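Local structure of zinc chaperone AztD (Citrobacter koseri, 6CMK) at residues L115-T120 with G155-T160; H126-Q131 with H169-P174; L211-H216 with L227-G232; I294-R299 with A313-E318; D359-V364 with I372-A377. The protein carries zinc in the periplasm as a monomeric beta-propeller chaperone and hands one zinc ion directly to the solute-binding protein AztC of the AztABCD transport system. All blocks are in the same frame, centred on the assembly; numbering follows the deposited sequence. Where two conformers were deposited one is given.

Contact 1 of 5, residues L115-T120 with G155-T160; sequences LPLELT and GQKNIT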
# COMPACT_ATOMS: atom_id res chain seq x y z
N LEU B 115 18.96 16.05 -3.45
CA LEU B 115 18.06 17.13 -3.06
C LEU B 115 18.81 18.15 -2.23
O LEU B 115 19.89 17.88 -1.69
CB LEU B 115 16.88 16.57 -2.28
CG LEU B 115 15.87 15.79 -3.12
CD1 LEU B 115 14.94 15.00 -2.22
CD2 LEU B 115 15.09 16.71 -4.05
N PRO B 116 18.27 19.38 -2.13
CA PRO B 116 18.94 20.40 -1.32
C PRO B 116 18.84 20.15 0.18
O PRO B 116 19.64 20.72 0.93
CB PRO B 116 18.22 21.70 -1.72
CG PRO B 116 16.88 21.25 -2.21
CD PRO B 116 17.11 19.92 -2.87
N LEU B 117 17.89 19.33 0.63
CA LEU B 117 17.74 19.09 2.05
C LEU B 117 18.97 18.40 2.61
O LEU B 117 19.34 17.30 2.18
CB LEU B 117 16.51 18.23 2.34
CG LEU B 117 16.38 17.85 3.82
CD1 LEU B 117 15.97 19.06 4.63
CD2 LEU B 117 15.36 16.76 4.03
N GLU B 118 19.58 19.05 3.60
CA GLU B 118 20.60 18.44 4.45
C GLU B 118 20.19 18.63 5.89
O GLU B 118 19.66 19.69 6.26
CB GLU B 118 21.97 19.07 4.24
CG GLU B 118 22.62 18.83 2.90
CD GLU B 118 24.03 19.38 2.86
OE1 GLU B 118 24.40 20.13 3.79
OE2 GLU B 118 24.77 19.06 1.91
N LEU B 119 20.42 17.61 6.71
CA LEU B 119 20.26 17.70 8.15
C LEU B 119 21.65 17.70 8.77
O LEU B 119 22.44 16.79 8.52
CB LEU B 119 19.46 16.51 8.69
CG LEU B 119 18.17 16.18 7.94
CD1 LEU B 119 17.53 14.94 8.53
CD2 LEU B 119 17.23 17.37 7.98
N THR B 120 21.93 18.70 9.60
CA THR B 120 23.26 18.83 10.19
C THR B 120 23.19 18.77 11.70
O THR B 120 22.24 19.25 12.32
CB THR B 120 23.94 20.12 9.75
OG1 THR B 120 23.19 21.25 10.22
CG2 THR B 120 24.02 20.17 8.23
N GLY B 155 11.60 20.36 -1.93
CA GLY B 155 12.72 21.24 -1.64
C GLY B 155 12.50 22.17 -0.48
O GLY B 155 13.16 23.21 -0.40
N GLN B 156 11.60 21.83 0.44
CA GLN B 156 11.43 22.60 1.66
C GLN B 156 12.11 21.90 2.83
O GLN B 156 12.09 20.67 2.93
CB GLN B 156 9.95 22.82 1.98
CG GLN B 156 9.25 23.67 0.94
CD GLN B 156 7.82 24.00 1.30
OE1 GLN B 156 7.45 24.01 2.48
NE2 GLN B 156 7.01 24.29 0.29
N LYS B 157 12.75 22.68 3.69
CA LYS B 157 13.33 22.18 4.93
C LYS B 157 12.53 22.78 6.08
O LYS B 157 12.73 23.95 6.44
CB LYS B 157 14.81 22.53 5.04
CG LYS B 157 15.43 21.99 6.32
CD LYS B 157 16.91 22.27 6.41
CE LYS B 157 17.49 21.69 7.68
NZ LYS B 157 18.95 21.91 7.76
N ASN B 158 11.65 21.97 6.66
CA ASN B 158 10.72 22.39 7.71
C ASN B 158 10.92 21.45 8.90
O ASN B 158 10.27 20.41 8.99
CB ASN B 158 9.29 22.36 7.19
CG ASN B 158 9.12 23.14 5.90
OD1 ASN B 158 9.94 23.98 5.56
ND2 ASN B 158 8.04 22.86 5.18
N ILE B 159 11.82 21.82 9.81
CA ILE B 159 12.30 20.94 10.87
C ILE B 159 11.64 21.30 12.19
O ILE B 159 11.45 22.48 12.51
CB ILE B 159 13.83 21.05 11.02
CG1 ILE B 159 14.53 20.83 9.68
CG2 ILE B 159 14.34 20.06 12.08
CD1 ILE B 159 14.31 19.48 9.10
N THR B 160 11.34 20.28 12.99
CA THR B 160 11.03 20.44 14.40
C THR B 160 12.12 19.75 15.21
O THR B 160 12.39 18.56 15.02
CB THR B 160 9.65 19.87 14.74
OG1 THR B 160 8.65 20.58 14.00
CG2 THR B 160 9.37 20.02 16.23
O HOH W 1 19.51 20.23 10.19
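The backbones of Pro116-Leu119 and Gly155-Ile159 run in nearly the same direction, 17° apart, with the CA atoms of Leu117 and Lys157 6.1 Å from each other. Both lie at the outer rim of the beta-propeller: strand 113-120 is the outer strand of one blade, and Gly155-Ile159 leads from helix 149-153 to the outer strand 160-163 of the next. Gly155 ends that helix in a Schellman motif, where its backbone angles, with positive phi, would press a side chain against the preceding carbonyl O. Lys157 does most of the joining. Its CG is anti to the backbone N (chi1 -179°) and the chain is extended beyond, crossing Leu117 at about a right angle; CD1 of Leu117 presses on CG of Lys157 at 3.4 Å, a tight fit. Lysine suits this rim, with an aliphatic stem to pack on leucine and an ammonium at the surface. Next along, Leu119 CD2 meets Ile159 CD1 at 3.8 Å, and both side chains also rest on Gln145. NZ of Lys157 donates to the main-chain O of Glu118 at 2.8 Å, while a water accepts from both NZ of Lys157 and N of Thr120.

Contact 2 of 5, residues H126-Q131 with H169-P174; sequences HFVERQ and HGVAVP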
# COMPACT_ATOMS: atom_id res chain seq x y z
N HIS B 126 20.62 7.06 14.31
CA HIS B 126 19.50 6.29 13.79
C HIS B 126 18.49 7.15 13.06
O HIS B 126 18.12 8.24 13.51
CB HIS B 126 18.82 5.52 14.93
CG HIS B 126 19.59 4.31 15.36
ND1 HIS B 126 19.14 3.03 15.12
CD2 HIS B 126 20.78 4.18 15.97
CE1 HIS B 126 20.02 2.16 15.59
NE2 HIS B 126 21.03 2.84 16.11
N PHE B 127 18.05 6.64 11.92
CA PHE B 127 17.05 7.27 11.08
C PHE B 127 15.81 6.39 11.10
O PHE B 127 15.91 5.17 10.96
CB PHE B 127 17.59 7.41 9.65
CG PHE B 127 16.56 7.82 8.64
CD1 PHE B 127 15.74 6.88 8.03
CD2 PHE B 127 16.45 9.15 8.24
CE1 PHE B 127 14.81 7.26 7.10
CE2 PHE B 127 15.52 9.53 7.29
CZ PHE B 127 14.70 8.59 6.72
N VAL B 128 14.64 7.01 11.32
CA VAL B 128 13.37 6.30 11.25
C VAL B 128 12.40 7.12 10.42
O VAL B 128 12.19 8.31 10.70
CB VAL B 128 12.76 6.04 12.64
CG1 VAL B 128 11.42 5.30 12.48
CG2 VAL B 128 13.69 5.23 13.52
N GLU B 129 11.81 6.50 9.41
CA GLU B 129 10.75 7.12 8.63
C GLU B 129 9.55 6.18 8.60
O GLU B 129 9.70 4.96 8.51
CB GLU B 129 11.22 7.44 7.22
CG GLU B 129 10.18 8.14 6.35
CD GLU B 129 9.25 7.17 5.64
OE1 GLU B 129 9.62 5.99 5.49
OE2 GLU B 129 8.16 7.62 5.21
N ARG B 130 8.35 6.76 8.71
CA ARG B 130 7.14 5.98 8.52
C ARG B 130 6.02 6.91 8.08
O ARG B 130 5.84 7.99 8.65
CB ARG B 130 6.75 5.22 9.80
CG ARG B 130 6.78 6.03 11.08
CD ARG B 130 6.51 5.15 12.31
NE ARG B 130 5.20 4.49 12.21
CZ ARG B 130 4.03 5.08 12.46
NH1 ARG B 130 3.99 6.34 12.82
NH2 ARG B 130 2.90 4.41 12.33
N GLN B 131 5.28 6.49 7.05
CA GLN B 131 4.12 7.24 6.56
C GLN B 131 4.49 8.67 6.15
O GLN B 131 3.65 9.57 6.17
CB GLN B 131 3.00 7.25 7.59
CG GLN B 131 2.63 5.85 8.04
CD GLN B 131 1.56 5.85 9.11
OE1 GLN B 131 1.51 6.73 9.98
NE2 GLN B 131 0.71 4.85 9.06
N HIS B 169 23.35 7.80 22.45
CA HIS B 169 23.10 6.95 21.29
C HIS B 169 21.70 6.39 21.43
O HIS B 169 21.47 5.38 22.09
CB HIS B 169 24.11 5.82 21.17
CG HIS B 169 23.94 5.00 19.93
ND1 HIS B 169 24.17 5.51 18.67
CD2 HIS B 169 23.50 3.73 19.75
CE1 HIS B 169 23.91 4.58 17.77
NE2 HIS B 169 23.51 3.49 18.40
N GLY B 170 20.75 7.06 20.79
CA GLY B 170 19.36 6.73 20.98
C GLY B 170 18.59 6.58 19.69
O GLY B 170 19.17 6.37 18.61
N VAL B 171 17.27 6.68 19.79
CA VAL B 171 16.39 6.54 18.64
C VAL B 171 15.13 7.33 18.89
O VAL B 171 14.64 7.42 20.02
CB VAL B 171 16.09 5.04 18.36
CG1 VAL B 171 15.50 4.39 19.59
CG2 VAL B 171 15.18 4.89 17.15
N ALA B 172 14.59 7.91 17.82
CA ALA B 172 13.33 8.64 17.84
C ALA B 172 12.42 8.04 16.79
O ALA B 172 12.84 7.84 15.64
CB ALA B 172 13.53 10.13 17.57
N VAL B 173 11.17 7.79 17.16
CA VAL B 173 10.19 7.20 16.27
C VAL B 173 9.09 8.24 16.05
O VAL B 173 8.48 8.71 17.02
CB VAL B 173 9.61 5.90 16.84
CG1 VAL B 173 8.70 5.25 15.81
CG2 VAL B 173 10.72 4.96 17.26
N PRO B 174 8.80 8.64 14.79
CA PRO B 174 7.85 9.73 14.58
C PRO B 174 6.40 9.26 14.48
O PRO B 174 6.10 8.28 13.78
CB PRO B 174 8.33 10.34 13.26
CG PRO B 174 8.85 9.17 12.49
CD PRO B 174 9.42 8.20 13.53
O HOH W 2 15.70 8.17 15.03
O HOH W 3 21.52 6.91 17.11
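Val128 is the central bump, its two methyls spread over Val171 and Pro174 of the facing chain. CG2 fits into a hollow walled by CG2 of Val171, 3.9 Å away, and O of Ala172. CG1, anti to the backbone N, lies against the proline ring, 3.7 Å from Pro174 CD. A branched residue suits the spot because each methyl has its own pocket, and the rigid proline ring, with its CD, walls the second. Arg130 continues the same surface: its CG packs on CG of Pro174 at 4.0 Å and its CD on CG1 of Val173. The chain then bends at chi3 (-59°), and NH1 donates to Pro174 O at 3.0 Å, in the planes of both the guanidinium and the carbonyl. Strands 124-130 and 172-174 are the innermost strands of successive propeller blades, running parallel at 14° with their axes 6.5 Å apart. At this spacing water fills part of the groove: one molecule accepts from Ala172 N and bridges to His126 O, and another joins His126 N to Gly170 O. Beyond the waters the side chains of His126 and His169 cross at about a right angle, with their ring planes 67° apart. Both NE2 atoms, 3.4 Å from each other, bind the same zinc ion, which His216 also ligates; on the far side of the His169 ring, ND1 is hydrogen-bonded to Asp139 OD2.

Contact 3 of 5, residues L211-H216 with L227-G232; sequences LCPGLH and LSCETG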
# COMPACT_ATOMS: atom_id res chain seq x y z
N LEU B 211 10.18 1.63 30.87
CA LEU B 211 11.52 1.17 31.17
C LEU B 211 11.87 -0.05 30.32
O LEU B 211 11.05 -0.95 30.13
CB LEU B 211 11.67 0.83 32.65
CG LEU B 211 12.33 1.89 33.54
CD1 LEU B 211 11.55 3.19 33.51
CD2 LEU B 211 12.45 1.40 34.97
N CYS B 212 13.09 -0.06 29.81
CA CYS B 212 13.61 -1.13 28.98
C CYS B 212 15.13 -1.01 29.03
O CYS B 212 15.73 -0.33 28.19
CB CYS B 212 13.08 -1.04 27.54
SG CYS B 212 12.82 -2.64 26.69
N PRO B 213 15.78 -1.63 30.02
CA PRO B 213 17.21 -1.40 30.22
C PRO B 213 18.04 -1.82 29.01
O PRO B 213 17.78 -2.86 28.40
CB PRO B 213 17.54 -2.25 31.45
CG PRO B 213 16.41 -3.21 31.59
CD PRO B 213 15.21 -2.54 31.02
N GLY B 214 19.04 -1.01 28.68
CA GLY B 214 19.95 -1.36 27.61
C GLY B 214 19.28 -1.27 26.25
O GLY B 214 19.51 -2.13 25.40
N LEU B 215 18.44 -0.27 26.05
CA LEU B 215 17.68 -0.16 24.81
C LEU B 215 18.60 0.09 23.62
O LEU B 215 19.41 1.03 23.63
CB LEU B 215 16.65 0.96 24.94
CG LEU B 215 15.58 1.05 23.85
CD1 LEU B 215 14.30 1.62 24.44
CD2 LEU B 215 16.07 1.91 22.69
N HIS B 216 18.46 -0.74 22.59
CA HIS B 216 19.19 -0.59 21.35
C HIS B 216 18.61 -1.54 20.32
O HIS B 216 18.42 -2.73 20.62
CB HIS B 216 20.69 -0.87 21.52
CG HIS B 216 21.51 -0.54 20.31
ND1 HIS B 216 21.79 -1.46 19.33
CD2 HIS B 216 22.09 0.62 19.92
CE1 HIS B 216 22.52 -0.89 18.39
NE2 HIS B 216 22.72 0.37 18.73
N LEU B 227 11.24 -1.60 19.62
CA LEU B 227 12.53 -1.23 20.19
C LEU B 227 12.97 -2.37 21.09
O LEU B 227 12.18 -2.84 21.92
CB LEU B 227 12.45 0.08 20.99
CG LEU B 227 11.81 1.30 20.30
CD1 LEU B 227 11.70 2.46 21.29
CD2 LEU B 227 12.61 1.73 19.08
N SER B 228 14.20 -2.82 20.94
CA SER B 228 14.68 -3.97 21.71
C SER B 228 15.58 -3.53 22.85
O SER B 228 16.28 -2.52 22.76
CB SER B 228 15.42 -4.95 20.80
OG SER B 228 16.38 -4.28 20.00
N CYS B 229 15.56 -4.30 23.93
CA CYS B 229 16.41 -4.02 25.08
C CYS B 229 16.72 -5.35 25.77
O CYS B 229 16.49 -6.43 25.22
CB CYS B 229 15.73 -3.01 26.00
SG CYS B 229 14.50 -3.73 27.06
N GLU B 230 17.27 -5.26 26.99
CA GLU B 230 17.72 -6.45 27.70
C GLU B 230 16.57 -7.33 28.20
O GLU B 230 16.77 -8.53 28.40
CB GLU B 230 18.63 -6.05 28.86
CG GLU B 230 19.86 -5.28 28.41
CD GLU B 230 20.67 -4.69 29.56
OE1 GLU B 230 20.20 -4.70 30.71
OE2 GLU B 230 21.79 -4.20 29.29
N THR B 231 15.37 -6.77 28.39
CA THR B 231 14.26 -7.54 28.94
C THR B 231 13.25 -8.00 27.89
O THR B 231 12.44 -8.89 28.19
CB THR B 231 13.51 -6.73 30.00
OG1 THR B 231 13.00 -5.52 29.43
CG2 THR B 231 14.42 -6.40 31.17
N GLY B 232 13.26 -7.44 26.70
CA GLY B 232 12.22 -7.75 25.73
C GLY B 232 12.17 -6.68 24.65
O GLY B 232 13.17 -6.00 24.38
O HOH W 4 11.88 -3.77 31.12
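Cys212 and Cys229 are joined by a disulfide, SG to SG 2.0 Å with a torsion of -75° about the bond, and the tight part of the contact is built around it. Beside the bridge the two chains come within backbone hydrogen-bonding distance. Glu230 N donates to Pro213 O at 2.8 Å, almost in line with the C=O, and His216 N donates to Ser228 O at 2.8 Å. The same serine answers with its side chain: OG donates to His216 O at 2.6 Å, approaching 31° out of the carbonyl plane. Serine suits this place, since a short hydroxyl can return a bond to the residue that its own carbonyl already holds. Topologically, Leu211-His216 is the link between two blades of the propeller, laid over the turn that joins strands 224-228 and 232-237 of the later blade; a disulfide here ties link to blade and fits an oxidising periplasm. Inward, Leu215 CD1 meets Leu227 CD1 at 4.2 Å, and both leucines reach Val171. Fixing the backbone of His216 probably helps place its ring, whose NE2 binds zinc while ND1 is hydrogen-bonded to Ser260 O. The solvent side is looser. Pro213 CG touches CG2 of Thr231 at 3.8 Å, but both residues are partly exposed. Positive phi favours glycine at Gly214, and the exposed carboxylate of Glu230, as modelled, occupies the side where a beta carbon would point. A water links Leu211 O with Thr231 OG1, a hydroxyl also bonded to His247 NE2.

Contact 4 of 5, residues I294-R299 with A313-E318; sequences IQLPTR and AYVFTE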
# COMPACT_ATOMS: atom_id res chain seq x y z
N ILE B 294 16.28 -19.23 15.91
CA ILE B 294 17.01 -19.94 14.86
C ILE B 294 18.50 -19.85 15.18
O ILE B 294 19.04 -18.76 15.39
CB ILE B 294 16.73 -19.39 13.45
CG1 ILE B 294 15.25 -19.58 13.11
CG2 ILE B 294 17.63 -20.10 12.43
CD1 ILE B 294 14.85 -19.01 11.78
N GLN B 295 19.15 -21.01 15.20
CA GLN B 295 20.59 -21.10 15.40
C GLN B 295 21.30 -21.07 14.05
O GLN B 295 20.99 -21.87 13.17
CB GLN B 295 20.94 -22.39 16.14
CG GLN B 295 22.43 -22.62 16.30
CD GLN B 295 23.05 -21.64 17.27
OE1 GLN B 295 22.67 -21.58 18.44
NE2 GLN B 295 24.03 -20.88 16.80
N LEU B 296 22.24 -20.12 13.89
CA LEU B 296 22.99 -20.04 12.66
C LEU B 296 24.26 -20.87 12.76
O LEU B 296 24.85 -20.99 13.85
CB LEU B 296 23.36 -18.59 12.35
CG LEU B 296 22.22 -17.60 12.39
CD1 LEU B 296 22.76 -16.18 12.30
CD2 LEU B 296 21.23 -17.88 11.27
N PRO B 297 24.72 -21.45 11.65
CA PRO B 297 25.96 -22.23 11.72
C PRO B 297 27.19 -21.39 12.03
O PRO B 297 28.10 -21.89 12.70
CB PRO B 297 26.05 -22.89 10.33
CG PRO B 297 25.11 -22.15 9.46
CD PRO B 297 24.07 -21.52 10.33
N THR B 298 27.26 -20.15 11.55
CA THR B 298 28.33 -19.23 11.90
C THR B 298 27.71 -17.88 12.24
O THR B 298 26.48 -17.73 12.26
CB THR B 298 29.36 -19.09 10.77
OG1 THR B 298 28.70 -18.63 9.57
CG2 THR B 298 30.05 -20.41 10.48
N ARG B 299 28.55 -16.89 12.50
CA ARG B 299 28.07 -15.62 13.02
C ARG B 299 27.41 -14.77 11.94
O ARG B 299 27.78 -14.80 10.76
CB ARG B 299 29.23 -14.85 13.65
CG ARG B 299 29.56 -15.37 15.03
CD ARG B 299 30.88 -14.84 15.54
NE ARG B 299 32.00 -15.39 14.79
CZ ARG B 299 33.27 -15.04 14.99
NH1 ARG B 299 33.57 -14.14 15.92
NH2 ARG B 299 34.23 -15.60 14.26
N ALA B 313 12.89 -14.13 4.68
CA ALA B 313 13.91 -13.14 4.98
C ALA B 313 15.26 -13.78 4.67
O ALA B 313 15.35 -14.98 4.40
CB ALA B 313 13.87 -12.68 6.44
N TYR B 314 16.32 -12.98 4.70
CA TYR B 314 17.65 -13.48 4.37
C TYR B 314 18.66 -13.06 5.43
O TYR B 314 18.62 -11.93 5.91
CB TYR B 314 18.11 -12.99 3.00
CG TYR B 314 17.07 -13.27 1.96
CD1 TYR B 314 16.79 -14.57 1.59
CD2 TYR B 314 16.31 -12.25 1.43
CE1 TYR B 314 15.80 -14.84 0.68
CE2 TYR B 314 15.32 -12.50 0.52
CZ TYR B 314 15.07 -13.79 0.15
OH TYR B 314 14.07 -14.04 -0.76
N VAL B 315 19.55 -13.98 5.78
CA VAL B 315 20.66 -13.69 6.68
C VAL B 315 21.95 -14.05 5.96
O VAL B 315 22.05 -15.13 5.36
CB VAL B 315 20.56 -14.48 8.00
CG1 VAL B 315 21.56 -13.93 9.02
CG2 VAL B 315 19.16 -14.46 8.56
N PHE B 316 22.93 -13.16 6.03
CA PHE B 316 24.26 -13.44 5.52
C PHE B 316 25.17 -13.74 6.70
O PHE B 316 25.14 -13.03 7.71
CB PHE B 316 24.82 -12.26 4.72
CG PHE B 316 26.02 -12.62 3.88
CD1 PHE B 316 27.29 -12.49 4.38
CD2 PHE B 316 25.85 -13.09 2.59
CE1 PHE B 316 28.39 -12.82 3.62
CE2 PHE B 316 26.95 -13.43 1.82
CZ PHE B 316 28.22 -13.29 2.34
N THR B 317 25.97 -14.80 6.59
CA THR B 317 26.82 -15.25 7.68
C THR B 317 28.28 -15.14 7.29
O THR B 317 28.63 -15.02 6.11
CB THR B 317 26.47 -16.69 8.11
OG1 THR B 317 26.28 -17.52 6.95
CG2 THR B 317 25.20 -16.72 8.96
N GLU B 318 29.15 -15.16 8.30
CA GLU B 318 30.57 -14.87 8.11
C GLU B 318 31.25 -15.90 7.22
O GLU B 318 32.31 -15.59 6.65
CB GLU B 318 31.26 -14.80 9.47
CG GLU B 318 31.27 -16.11 10.22
CD GLU B 318 31.94 -16.02 11.57
OE1 GLU B 318 31.53 -16.76 12.49
OE2 GLU B 318 32.88 -15.21 11.71
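Arg299 and Glu318 grip one another through side chain and backbone together. OE1 of Glu318 accepts twice from this one residue: from NE at 2.7 Å, which makes the salt bridge, and from the backbone N at 3.0 Å. Both donors come from the same face of the carboxylate. NE lies on the syn side, 29° out of that plane, with OE1 at the edge of the guanidinium; the guanidinium and carboxylate planes are turned 67° apart. In return Glu318 N donates to Arg299 O at 2.8 Å, so the backbone N of each residue donates to the other. Glutamate has the right length: CG lies between the backbone N and carbonyl carbon (chi1 65°), and the extended chain beyond it carries the carboxylate back over Arg299 N. OE2 has its own partner, Met344 N. With these donors around it the buried carboxylate is probably ionised.

Next comes packing by threonine. Thr298 CB lies 3.6 Å from Glu318 CG, and Thr298 OG1 approaches Thr317 CB at 3.3 Å. Thr317 suits a junction because its two branches serve different neighbours: CG2 faces Leu296 CD1 at 4.2 Å, while OG1 is hydrogen-bonded to Asp319 and Asn323. Thr317 CA also offers its hydrogen to Arg299 O.

The contact lies where one propeller blade passes to the next. Strand 291-295 is the outer strand of the earlier blade, Leu296-Arg299 leads into inner strand 300-305 of the later one, and strand 312-317 runs between 300-305 and 321-326.

Contact 5 of 5, residues D359-V364 with I372-A377; sequences DNKIYV and IIVLDA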
# COMPACT_ATOMS: atom_id res chain seq x y z
N ASP B 359 12.69 -6.53 -6.87
CA ASP B 359 11.90 -7.32 -7.82
C ASP B 359 12.09 -8.79 -7.46
O ASP B 359 11.79 -9.18 -6.32
CB ASP B 359 12.30 -6.93 -9.25
CG ASP B 359 11.23 -7.28 -10.27
OD1 ASP B 359 10.06 -7.48 -9.88
OD2 ASP B 359 11.56 -7.36 -11.47
N ASN B 360 12.58 -9.63 -8.37
CA ASN B 360 12.74 -11.05 -8.09
C ASN B 360 14.21 -11.43 -7.93
O ASN B 360 14.61 -12.56 -8.22
CB ASN B 360 12.08 -11.87 -9.19
CG ASN B 360 10.59 -11.60 -9.28
OD1 ASN B 360 9.94 -11.27 -8.28
ND2 ASN B 360 10.03 -11.73 -10.48
N LYS B 361 15.02 -10.48 -7.45
CA LYS B 361 16.45 -10.67 -7.33
C LYS B 361 16.92 -10.25 -5.94
O LYS B 361 16.36 -9.34 -5.31
CB LYS B 361 17.21 -9.86 -8.39
CG LYS B 361 17.01 -10.36 -9.79
CD LYS B 361 17.59 -9.39 -10.80
CE LYS B 361 17.73 -10.03 -12.17
NZ LYS B 361 18.54 -9.20 -13.10
N ILE B 362 17.98 -10.92 -5.50
CA ILE B 362 18.68 -10.61 -4.26
C ILE B 362 20.07 -10.12 -4.61
O ILE B 362 20.73 -10.66 -5.51
CB ILE B 362 18.76 -11.85 -3.34
CG1 ILE B 362 17.36 -12.41 -3.06
CG2 ILE B 362 19.44 -11.47 -2.03
CD1 ILE B 362 17.39 -13.79 -2.44
N TYR B 363 20.51 -9.08 -3.91
CA TYR B 363 21.77 -8.39 -4.19
C TYR B 363 22.64 -8.43 -2.95
O TYR B 363 22.20 -8.07 -1.86
CB TYR B 363 21.53 -6.94 -4.62
CG TYR B 363 20.68 -6.83 -5.84
CD1 TYR B 363 19.30 -6.97 -5.76
CD2 TYR B 363 21.25 -6.64 -7.10
CE1 TYR B 363 18.52 -6.91 -6.89
CE2 TYR B 363 20.46 -6.57 -8.23
CZ TYR B 363 19.09 -6.70 -8.11
OH TYR B 363 18.29 -6.64 -9.23
N VAL B 364 23.89 -8.87 -3.11
CA VAL B 364 24.83 -9.00 -2.01
C VAL B 364 26.09 -8.25 -2.39
O VAL B 364 26.74 -8.60 -3.38
CB VAL B 364 25.15 -10.47 -1.68
CG1 VAL B 364 26.16 -10.54 -0.54
CG2 VAL B 364 23.88 -11.23 -1.32
N ILE B 372 28.84 -6.56 -6.86
CA ILE B 372 27.60 -6.98 -6.25
C ILE B 372 27.19 -8.28 -6.92
O ILE B 372 27.14 -8.35 -8.15
CB ILE B 372 26.49 -5.92 -6.42
CG1 ILE B 372 26.93 -4.59 -5.81
CG2 ILE B 372 25.17 -6.41 -5.81
CD1 ILE B 372 26.02 -3.42 -6.17
N ILE B 373 26.91 -9.31 -6.12
CA ILE B 373 26.42 -10.59 -6.63
C ILE B 373 24.90 -10.52 -6.74
O ILE B 373 24.23 -10.01 -5.83
CB ILE B 373 26.85 -11.76 -5.73
CG1 ILE B 373 28.35 -11.73 -5.45
CG2 ILE B 373 26.42 -13.08 -6.35
CD1 ILE B 373 29.23 -11.55 -6.67
N VAL B 374 24.35 -11.03 -7.84
CA VAL B 374 22.91 -11.00 -8.09
C VAL B 374 22.39 -12.43 -8.12
O VAL B 374 22.89 -13.25 -8.89
CB VAL B 374 22.57 -10.28 -9.41
CG1 VAL B 374 21.07 -10.12 -9.55
CG2 VAL B 374 23.26 -8.93 -9.49
N LEU B 375 21.39 -12.71 -7.29
CA LEU B 375 20.78 -14.03 -7.22
C LEU B 375 19.31 -13.95 -7.60
O LEU B 375 18.62 -12.98 -7.27
CB LEU B 375 20.88 -14.63 -5.82
CG LEU B 375 22.28 -14.86 -5.27
CD1 LEU B 375 22.76 -13.65 -4.45
CD2 LEU B 375 22.28 -16.12 -4.43
N ASP B 376 18.83 -15.00 -8.25
CA ASP B 376 17.40 -15.16 -8.45
C ASP B 376 16.77 -15.56 -7.12
O ASP B 376 17.23 -16.49 -6.45
CB ASP B 376 17.13 -16.22 -9.51
CG ASP B 376 15.64 -16.47 -9.72
OD1 ASP B 376 14.99 -15.64 -10.39
OD2 ASP B 376 15.12 -17.48 -9.20
N ALA B 377 15.71 -14.85 -6.72
CA ALA B 377 15.21 -15.02 -5.36
C ALA B 377 14.59 -16.40 -5.14
O ALA B 377 14.73 -16.97 -4.06
CB ALA B 377 14.19 -13.94 -5.02
O HOH W 5 15.51 -13.28 -11.08
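Tyr363 and Val374 form a non-hydrogen-bonded antiparallel pair, their side chains side by side and pointing the same way, with CE2 of the ring 3.8 Å from CG1 of the valine. That methyl also touches CD of Lys361 at 3.8 Å, while Ile372 CG2 comes up to the edge of the ring. On the other face Val364 CG2 meets Leu375 CD1 at 4.1 Å, and Ile362 CD1 reaches Ala377 CA at 3.8 Å. Branched aliphatic side chains suit this buried face, while Lys361 and Asp376 take the partly exposed end of the Tyr363 face. Ile362 with Leu375 and Val364 with Ile373 are the hydrogen-bonded pairs, each closed by two backbone bonds; Ile362 N lies 2.8 Å from Leu375 O. At the open end of this beta hairpin Ala377 N donates to Asn360 O from 40° above the carbonyl plane. Second-shell partners fix the polar ends: Tyr363 OH bonds to Ala53 O, Asn360 OD1 to Arg309 NH1, and Asp376 OD2 to Ser379 N. Strands 361-366 and 371-376 form the middle of a four-stranded blade, between 355-358 and 381-387; the face with Tyr363 meets strand 32-42, and the face with Ile362 and Val364 meets strand 312-317 of the preceding blade.

How the contacts relate
From the N terminus, contact 1 opens first and contact 2 opens before it closes, so the two cross: both bring the blade that begins with strand 124-130 and ends with strand 160-163 against a neighbour, contact 1 at the outer rim with the blade before, contact 2 near the central channel with the blade after. Contacts 3, 4 and 5 follow in series, each closing a short loop: two blade-to-blade links fastened to the next sheet, then a hairpin within one blade. Contacts 2 and 3 touch and share one zinc site. Contacts 4 and 5 touch between adjacent blades, Tyr314 against Ile362 and Phe316 against Val364. Contact 1 touches none of the other four.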